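Local coordinates for protein nucleoporin 53 (Pichia guilliermondii, PDB 3P3D) that is probably a structural constituent of the nuclear pore complex, seen here through its RNA recognition motif (RRM) domain, and may bind nucleic acid and phospholipid, at residues Q22-F27 / E81-N87. Residue numbers count along the deposited sequence, not the author numbering.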
# COMPACT_ATOMS: atom_id res chain seq x y z
N GLN A 22 4.59 -6.24 7.01
CA GLN A 22 5.82 -5.45 7.10
C GLN A 22 5.77 -4.30 6.10
O GLN A 22 6.27 -3.20 6.37
CB GLN A 22 7.06 -6.31 6.84
CG GLN A 22 7.27 -7.50 7.78
CD GLN A 22 8.50 -8.35 7.40
OE1 GLN A 22 9.61 -7.82 7.25
NE2 GLN A 22 8.29 -9.65 7.19
N VAL A 23 5.15 -4.57 4.94
CA VAL A 23 5.09 -3.61 3.84
C VAL A 23 4.09 -2.52 4.19
O VAL A 23 4.38 -1.34 4.04
CB VAL A 23 4.68 -4.26 2.51
CG1 VAL A 23 4.45 -3.18 1.47
CG2 VAL A 23 5.76 -5.27 2.05
N ILE A 24 2.93 -2.94 4.70
CA ILE A 24 1.90 -1.99 5.10
C ILE A 24 2.47 -1.11 6.18
O ILE A 24 2.38 0.10 6.11
CB ILE A 24 0.61 -2.72 5.57
CG1 ILE A 24 -0.06 -3.42 4.37
CG2 ILE A 24 -0.42 -1.73 6.18
CD1 ILE A 24 -1.06 -4.54 4.77
N ALA A 25 3.12 -1.72 7.16
CA ALA A 25 3.72 -0.98 8.26
C ALA A 25 4.71 0.06 7.76
O ALA A 25 4.72 1.21 8.21
CB ALA A 25 4.41 -1.93 9.21
N TYR A 26 5.56 -0.35 6.82
CA TYR A 26 6.52 0.58 6.26
C TYR A 26 5.77 1.76 5.62
O TYR A 26 6.15 2.91 5.83
CB TYR A 26 7.41 -0.15 5.25
CG TYR A 26 8.33 0.74 4.46
CD1 TYR A 26 9.49 1.27 5.02
CD2 TYR A 26 8.04 1.05 3.15
CE1 TYR A 26 10.35 2.09 4.28
CE2 TYR A 26 8.87 1.85 2.40
CZ TYR A 26 10.02 2.36 2.96
OH TYR A 26 10.82 3.16 2.18
N PHE A 27 4.69 1.49 4.89
CA PHE A 27 4.02 2.58 4.18
C PHE A 27 3.27 3.59 5.08
O PHE A 27 2.91 4.68 4.62
CB PHE A 27 3.16 2.06 3.04
CG PHE A 27 3.95 1.79 1.81
CD1 PHE A 27 4.63 0.59 1.67
CD2 PHE A 27 4.09 2.75 0.84
CE1 PHE A 27 5.43 0.35 0.59
CE2 PHE A 27 4.89 2.52 -0.25
CZ PHE A 27 5.56 1.31 -0.38
N GLU A 81 8.61 5.63 -3.50
CA GLU A 81 9.16 4.30 -3.17
C GLU A 81 9.08 3.26 -4.28
O GLU A 81 9.44 2.12 -4.08
CB GLU A 81 8.48 3.74 -1.94
CG GLU A 81 8.90 4.46 -0.67
CD GLU A 81 10.41 4.52 -0.52
OE1 GLU A 81 11.02 3.45 -0.32
OE2 GLU A 81 10.98 5.62 -0.65
N ASN A 82 8.59 3.65 -5.45
CA ASN A 82 8.53 2.76 -6.58
C ASN A 82 9.92 2.30 -7.01
O ASN A 82 10.76 3.12 -7.42
CB ASN A 82 7.82 3.45 -7.75
CG ASN A 82 7.64 2.53 -8.92
OD1 ASN A 82 7.18 1.39 -8.76
ND2 ASN A 82 8.03 3.00 -10.12
N GLY A 83 10.15 1.00 -6.96
CA GLY A 83 11.46 0.46 -7.28
C GLY A 83 12.36 0.25 -6.07
O GLY A 83 13.44 -0.31 -6.19
N ALA A 84 11.94 0.68 -4.89
CA ALA A 84 12.77 0.54 -3.73
C ALA A 84 12.93 -0.93 -3.42
O ALA A 84 12.00 -1.69 -3.63
CB ALA A 84 12.14 1.26 -2.52
N VAL A 85 14.09 -1.33 -2.91
CA VAL A 85 14.29 -2.69 -2.45
C VAL A 85 13.92 -2.70 -0.98
O VAL A 85 14.32 -1.80 -0.24
CB VAL A 85 15.74 -3.14 -2.65
CG1 VAL A 85 15.93 -4.62 -2.19
CG2 VAL A 85 16.14 -2.96 -4.09
N PHE A 86 13.15 -3.69 -0.57
CA PHE A 86 12.67 -3.75 0.80
C PHE A 86 12.84 -5.17 1.28
O PHE A 86 12.23 -6.09 0.72
CB PHE A 86 11.20 -3.34 0.84
CG PHE A 86 10.66 -3.20 2.22
CD1 PHE A 86 10.90 -2.06 2.97
CD2 PHE A 86 9.89 -4.18 2.77
CE1 PHE A 86 10.39 -1.92 4.25
CE2 PHE A 86 9.36 -4.06 4.04
CZ PHE A 86 9.62 -2.92 4.78
N ASN A 87 13.67 -5.36 2.31
CA ASN A 87 14.01 -6.70 2.80
C ASN A 87 14.23 -7.69 1.64
O ASN A 87 13.64 -8.77 1.63
CB ASN A 87 12.93 -7.24 3.77
CG ASN A 87 12.73 -6.34 5.01
OD1 ASN A 87 13.50 -5.39 5.25
ND2 ASN A 87 11.68 -6.62 5.80
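Of the 338 Å² buried between helical segment 22-27 and segment 81-87, Phe86 (95 Å²) and Tyr26 (72 Å²) supply about half. The Phe86 ring meets Tyr26 obliquely, with centroids 4.7 Å apart and planes at 49°; Phe86 CE1 lies over one face of the tyrosine, 3.4 Å from Tyr26 CG. The same ring reaches the previous helical turn, where Phe86 CE2 is 4.3 Å from Val23 CG2 and Phe86 CZ is 3.7 Å from the carbonyl Gln22 O. Further along, Phe27 CZ approaches Glu81 CB at 4.1 Å, although the CA-to-CB bond of Phe27 points sideways.

Polar contacts flank this aromatic centre. Tyr26 OH donates a short hydrogen bond to Glu81 OE1 (2.5 Å), so the tyrosine uses a face for Phe86 and its edge for the carboxylate. Gln22 OE1 lies 2.8 Å from Asn87 ND2, near the start of the helix.

The backbone of 81-87 turns and then extends. A type II turn from Glu81 to Ala84, closed by Ala84 N to Glu81 O at 3.0 Å, has Gly83 third, at positive phi (94/-6), where a CB would jam against Asn82 O; strand 85-86 follows, in which the CA-to-CB bond of Phe86 points toward the helix.

In the RRM fold, the contact joins the first helix, 20-27, to the turn and edge strand following helix 72-79. Phe86 also touches Met19 and Leu91, while Val23 and Phe27 pack on Val12 of the central strand 9-13, and Phe27 reaches Leu91 and Val93 of strand 89-95, the sheet neighbour of strand 85-86.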